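PDB 1TQY: actinorhodin polyketide putative beta-ketoacyl synthase 2 from Streptomyces coelicolor A3, which probably takes part, as the chain length factor paired with a ketosynthase, in building the polyketide chain of the antibiotic actinorhodin. Local coordinates for residues G107-H121 against L189-G203. Residues are numbered along the deposited sequence; the frame is centred on the assembly and turned at random.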
loop_
_atom_site.group_PDB
_atom_site.type_symbol
_atom_site.label_atom_id
_atom_site.label_comp_id
_atom_site.label_asym_id
_atom_site.label_seq_id
_atom_site.Cartn_x
_atom_site.Cartn_y
_atom_site.Cartn_z
ATOM N N GLY B 107 -12.965 7.454 -7.265
ATOM C CA GLY B 107 -11.686 6.887 -6.869
ATOM C C GLY B 107 -11.827 5.604 -6.071
ATOM O O GLY B 107 -12.924 5.242 -5.646
ATOM N N VAL B 108 -10.714 4.910 -5.871
ATOM C CA VAL B 108 -10.730 3.667 -5.114
ATOM C C VAL B 108 -9.507 3.565 -4.208
ATOM O O VAL B 108 -8.365 3.571 -4.676
ATOM C CB VAL B 108 -10.781 2.429 -6.056
ATOM C CG1 VAL B 108 -10.748 1.141 -5.236
ATOM C CG2 VAL B 108 -12.064 2.457 -6.890
ATOM N N VAL B 109 -9.752 3.494 -2.901
ATOM C CA VAL B 109 -8.678 3.387 -1.916
ATOM C C VAL B 109 -8.927 2.202 -0.989
ATOM O O VAL B 109 -9.876 2.204 -0.209
ATOM C CB VAL B 109 -8.577 4.655 -1.053
ATOM C CG1 VAL B 109 -7.354 4.546 -0.145
ATOM C CG2 VAL B 109 -8.482 5.881 -1.940
ATOM N N THR B 110 -8.068 1.190 -1.085
ATOM C CA THR B 110 -8.202 0.000 -0.252
ATOM C C THR B 110 -6.951 -0.302 0.527
ATOM O O THR B 110 -5.880 0.210 0.218
ATOM C CB THR B 110 -8.455 -1.270 -1.089
ATOM O OG1 THR B 110 -7.334 -1.481 -1.962
ATOM C CG2 THR B 110 -9.747 -1.153 -1.889
ATOM N N ALA B 111 -7.092 -1.135 1.550
ATOM C CA ALA B 111 -5.930 -1.569 2.314
ATOM C C ALA B 111 -5.857 -3.077 2.042
ATOM O O ALA B 111 -6.882 -3.717 1.817
ATOM C CB ALA B 111 -6.128 -1.299 3.801
ATOM N N ASN B 112 -4.657 -3.640 2.034
ATOM C CA ASN B 112 -4.499 -5.074 1.796
ATOM C C ASN B 112 -3.331 -5.552 2.653
ATOM O O ASN B 112 -2.245 -4.985 2.599
ATOM C CB ASN B 112 -4.199 -5.342 0.317
ATOM C CG ASN B 112 -4.626 -6.724 -0.117
ATOM O OD1 ASN B 112 -4.461 -7.698 0.627
ATOM N ND2 ASN B 112 -5.170 -6.825 -1.331
ATOM N N ALA B 113 -3.541 -6.587 3.449
ATOM C CA ALA B 113 -2.468 -7.065 4.312
ATOM C C ALA B 113 -1.703 -8.289 3.800
ATOM O O ALA B 113 -0.471 -8.319 3.835
ATOM C CB ALA B 113 -3.034 -7.352 5.696
ATOM N N CYS B 114 -2.439 -9.293 3.326
ATOM C CA CYS B 114 -1.857 -10.546 2.845
ATOM C C CYS B 114 -1.838 -10.664 1.336
ATOM O O CYS B 114 -1.080 -11.457 0.791
ATOM C CB CYS B 114 -2.654 -11.731 3.385
ATOM S SG CYS B 114 -2.980 -11.647 5.148
ATOM N N GLY B 115 -2.686 -9.888 0.669
ATOM C CA GLY B 115 -2.766 -9.968 -0.778
ATOM C C GLY B 115 -3.422 -11.294 -1.132
ATOM O O GLY B 115 -4.006 -11.949 -0.263
ATOM N N GLY B 116 -3.320 -11.701 -2.393
ATOM C CA GLY B 116 -3.917 -12.958 -2.807
ATOM C C GLY B 116 -3.019 -14.116 -2.445
ATOM O O GLY B 116 -2.469 -14.765 -3.323
ATOM N N PHE B 117 -2.884 -14.395 -1.149
ATOM C CA PHE B 117 -1.999 -15.457 -0.702
ATOM C C PHE B 117 -2.383 -16.891 -1.106
ATOM O O PHE B 117 -1.502 -17.660 -1.470
ATOM C CB PHE B 117 -1.789 -15.371 0.811
ATOM C CG PHE B 117 -0.427 -15.840 1.248
ATOM C CD1 PHE B 117 0.705 -15.096 0.937
ATOM C CD2 PHE B 117 -0.268 -17.058 1.897
ATOM C CE1 PHE B 117 1.976 -15.556 1.261
ATOM C CE2 PHE B 117 1.005 -17.526 2.223
ATOM C CZ PHE B 117 2.127 -16.773 1.901
ATOM N N ASP B 118 -3.665 -17.259 -1.038
ATOM C CA ASP B 118 -4.066 -18.600 -1.439
ATOM C C ASP B 118 -3.611 -18.793 -2.885
ATOM O O ASP B 118 -3.010 -19.807 -3.240
ATOM C CB ASP B 118 -5.584 -18.782 -1.366
ATOM C CG ASP B 118 -6.030 -20.150 -1.890
ATOM O OD1 ASP B 118 -5.955 -21.145 -1.144
ATOM O OD2 ASP B 118 -6.448 -20.223 -3.053
ATOM N N PHE B 119 -3.891 -17.799 -3.716
ATOM C CA PHE B 119 -3.514 -17.862 -5.115
ATOM C C PHE B 119 -2.006 -17.987 -5.292
ATOM O O PHE B 119 -1.533 -18.858 -6.019
ATOM C CB PHE B 119 -4.024 -16.624 -5.872
ATOM C CG PHE B 119 -3.997 -16.775 -7.373
ATOM C CD1 PHE B 119 -2.793 -16.742 -8.074
ATOM C CD2 PHE B 119 -5.177 -16.996 -8.079
ATOM C CE1 PHE B 119 -2.760 -16.931 -9.453
ATOM C CE2 PHE B 119 -5.153 -17.187 -9.460
ATOM C CZ PHE B 119 -3.940 -17.154 -10.147
ATOM N N THR B 120 -1.235 -17.137 -4.624
ATOM C CA THR B 120 0.211 -17.210 -4.808
ATOM C C THR B 120 0.835 -18.503 -4.271
ATOM O O THR B 120 1.827 -18.983 -4.820
ATOM C CB THR B 120 0.929 -15.960 -4.197
ATOM O OG1 THR B 120 2.234 -15.851 -4.761
ATOM C CG2 THR B 120 1.078 -16.081 -2.682
ATOM N N HIS B 121 0.265 -19.064 -3.203
ATOM C CA HIS B 121 0.795 -20.309 -2.643
ATOM C C HIS B 121 0.702 -21.409 -3.705
ATOM O O HIS B 121 1.666 -22.140 -3.955
ATOM C CB HIS B 121 0.004 -20.716 -1.398
ATOM C CG HIS B 121 0.513 -21.957 -0.723
ATOM N ND1 HIS B 121 -0.148 -22.546 0.334
ATOM C CD2 HIS B 121 1.596 -22.737 -0.968
ATOM C CE1 HIS B 121 0.502 -23.634 0.709
ATOM N NE2 HIS B 121 1.562 -23.773 -0.065
ATOM N N LEU B 189 -16.611 11.029 -5.227
ATOM C CA LEU B 189 -16.922 9.718 -4.695
ATOM C C LEU B 189 -15.671 8.867 -4.634
ATOM O O LEU B 189 -14.828 8.909 -5.535
ATOM C CB LEU B 189 -18.000 9.046 -5.558
ATOM C CG LEU B 189 -18.566 7.690 -5.126
ATOM C CD1 LEU B 189 -19.903 7.449 -5.786
ATOM C CD2 LEU B 189 -17.583 6.576 -5.483
ATOM N N VAL B 190 -15.562 8.098 -3.558
ATOM C CA VAL B 190 -14.424 7.223 -3.359
ATOM C C VAL B 190 -14.883 5.930 -2.701
ATOM O O VAL B 190 -15.578 5.942 -1.677
ATOM C CB VAL B 190 -13.344 7.897 -2.478
ATOM C CG1 VAL B 190 -12.261 6.881 -2.126
ATOM C CG2 VAL B 190 -12.725 9.079 -3.224
ATOM N N VAL B 191 -14.515 4.809 -3.312
ATOM C CA VAL B 191 -14.862 3.497 -2.781
ATOM C C VAL B 191 -13.674 3.100 -1.918
ATOM O O VAL B 191 -12.527 3.124 -2.367
ATOM C CB VAL B 191 -15.069 2.476 -3.919
ATOM C CG1 VAL B 191 -15.225 1.077 -3.343
ATOM C CG2 VAL B 191 -16.300 2.854 -4.713
ATOM N N SER B 192 -13.943 2.726 -0.679
ATOM C CA SER B 192 -12.847 2.437 0.230
ATOM C C SER B 192 -13.151 1.300 1.174
ATOM O O SER B 192 -14.305 1.038 1.516
ATOM C CB SER B 192 -12.541 3.707 1.046
ATOM O OG SER B 192 -11.324 3.593 1.760
ATOM N N GLY B 193 -12.099 0.629 1.610
ATOM C CA GLY B 193 -12.283 -0.470 2.523
ATOM C C GLY B 193 -11.137 -1.435 2.410
ATOM O O GLY B 193 -10.030 -1.088 1.994
ATOM N N GLY B 194 -11.425 -2.672 2.782
ATOM C CA GLY B 194 -10.425 -3.711 2.733
ATOM C C GLY B 194 -11.067 -5.040 3.048
ATOM O O GLY B 194 -12.137 -5.121 3.664
ATOM N N VAL B 195 -10.387 -6.079 2.595
ATOM C CA VAL B 195 -10.805 -7.452 2.775
ATOM C C VAL B 195 -9.534 -8.279 2.749
ATOM O O VAL B 195 -8.657 -8.037 1.927
ATOM C CB VAL B 195 -11.715 -7.924 1.611
ATOM C CG1 VAL B 195 -11.926 -9.427 1.694
ATOM C CG2 VAL B 195 -13.064 -7.215 1.669
ATOM N N ASP B 196 -9.410 -9.228 3.667
ATOM C CA ASP B 196 -8.245 -10.107 3.682
ATOM C C ASP B 196 -8.755 -11.520 3.851
ATOM O O ASP B 196 -9.890 -11.727 4.275
ATOM C CB ASP B 196 -7.279 -9.796 4.843
ATOM C CG ASP B 196 -6.136 -8.880 4.439
ATOM O OD1 ASP B 196 -6.181 -7.675 4.801
ATOM O OD2 ASP B 196 -5.180 -9.352 3.770
ATOM N N SER B 197 -7.901 -12.476 3.515
ATOM C CA SER B 197 -8.183 -13.902 3.645
ATOM C C SER B 197 -6.852 -14.620 3.482
ATOM O O SER B 197 -6.149 -14.415 2.499
ATOM C CB SER B 197 -9.146 -14.390 2.566
ATOM O OG SER B 197 -9.390 -15.774 2.741
ATOM N N ALA B 198 -6.494 -15.440 4.457
ATOM C CA ALA B 198 -5.246 -16.175 4.391
ATOM C C ALA B 198 -5.486 -17.539 5.019
ATOM O O ALA B 198 -4.776 -17.950 5.939
ATOM C CB ALA B 198 -4.165 -15.433 5.138
ATOM N N LEU B 199 -6.493 -18.234 4.498
ATOM C CA LEU B 199 -6.885 -19.532 5.004
ATOM C C LEU B 199 -6.385 -20.728 4.211
ATOM O O LEU B 199 -7.147 -21.634 3.888
ATOM C CB LEU B 199 -8.409 -19.591 5.137
ATOM C CG LEU B 199 -8.966 -18.576 6.124
ATOM C CD1 LEU B 199 -10.474 -18.722 6.217
ATOM C CD2 LEU B 199 -8.320 -18.805 7.498
ATOM N N ASP B 200 -5.101 -20.714 3.889
ATOM C CA ASP B 200 -4.472 -21.815 3.184
ATOM C C ASP B 200 -3.420 -22.257 4.191
ATOM O O ASP B 200 -3.123 -21.521 5.131
ATOM C CB ASP B 200 -3.788 -21.339 1.909
ATOM C CG ASP B 200 -2.627 -20.426 2.196
ATOM O OD1 ASP B 200 -1.461 -20.862 2.076
ATOM O OD2 ASP B 200 -2.885 -19.257 2.558
ATOM N N PRO B 201 -2.837 -23.450 4.013
ATOM C CA PRO B 201 -1.824 -23.907 4.968
ATOM C C PRO B 201 -0.674 -22.922 5.235
ATOM O O PRO B 201 -0.312 -22.704 6.387
ATOM C CB PRO B 201 -1.336 -25.208 4.349
ATOM C CG PRO B 201 -2.546 -25.702 3.584
ATOM C CD PRO B 201 -3.050 -24.449 2.944
ATOM N N TRP B 202 -0.096 -22.338 4.185
ATOM C CA TRP B 202 1.022 -21.406 4.362
ATOM C C TRP B 202 0.567 -20.125 5.053
ATOM O O TRP B 202 1.191 -19.676 6.024
ATOM C CB TRP B 202 1.667 -21.085 3.007
ATOM C CG TRP B 202 3.026 -20.397 3.098
ATOM C CD1 TRP B 202 3.807 -20.233 4.218
ATOM C CD2 TRP B 202 3.748 -19.797 2.014
ATOM N NE1 TRP B 202 4.967 -19.566 3.891
ATOM C CE2 TRP B 202 4.957 -19.283 2.548
ATOM C CE3 TRP B 202 3.491 -19.640 0.640
ATOM C CZ2 TRP B 202 5.909 -18.623 1.756
ATOM C CZ3 TRP B 202 4.450 -18.977 -0.151
ATOM C CH2 TRP B 202 5.638 -18.481 0.418
ATOM N N GLY B 203 -0.529 -19.548 4.563
ATOM C CA GLY B 203 -1.053 -18.339 5.179
ATOM C C GLY B 203 -1.367 -18.587 6.651
ATOM O O GLY B 203 -1.170 -17.719 7.498
HETATM O O HOH W 1 -5.761 -11.178 1.616
HETATM O O HOH W 2 -5.735 -15.791 -0.013
HETATM O O HOH W 3 -6.927 -22.617 1.111
#
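His121 holds CG anti to its backbone nitrogen (chi1 -178°), which lays the imidazole against Trp202 CB and Asp200, whose carboxylate folds back between its backbone N and carbonyl carbon (chi1 66°). Trp202 CB sits over one face of the imidazole, and His121 ND1 donates to the anti side of Asp200 OD1 at 2.8 Å. From the other face of the carboxylate, Gly203 N donates to Asp200 OD1 at 3.0 Å, so one oxygen links a side chain of helix 117-129 to the capped start of helix 201-208. Trp202, likewise extended, sets its indole under Phe117 CZ, 3.4 Å from Trp202 CE3, with the planes oblique at 54°. An aromatic side chain of the partner subunit stacks on His121. Farther back, Asp196 OD2 takes Cys114 N on its syn side at 2.8 Å, while Asp196 OD1 turns to Ser343. In the parallel strands Val109 N donates to Val191 O at 2.9 Å, and Val109 O accepts from both Gly193 N and Ser192 OG. Beyond them, loops and helices carry the aromatic residues to the subunit interface; the strand pair itself, between helices 171-185 and 78-93, belongs to the layered alpha/beta core of the thiolase fold.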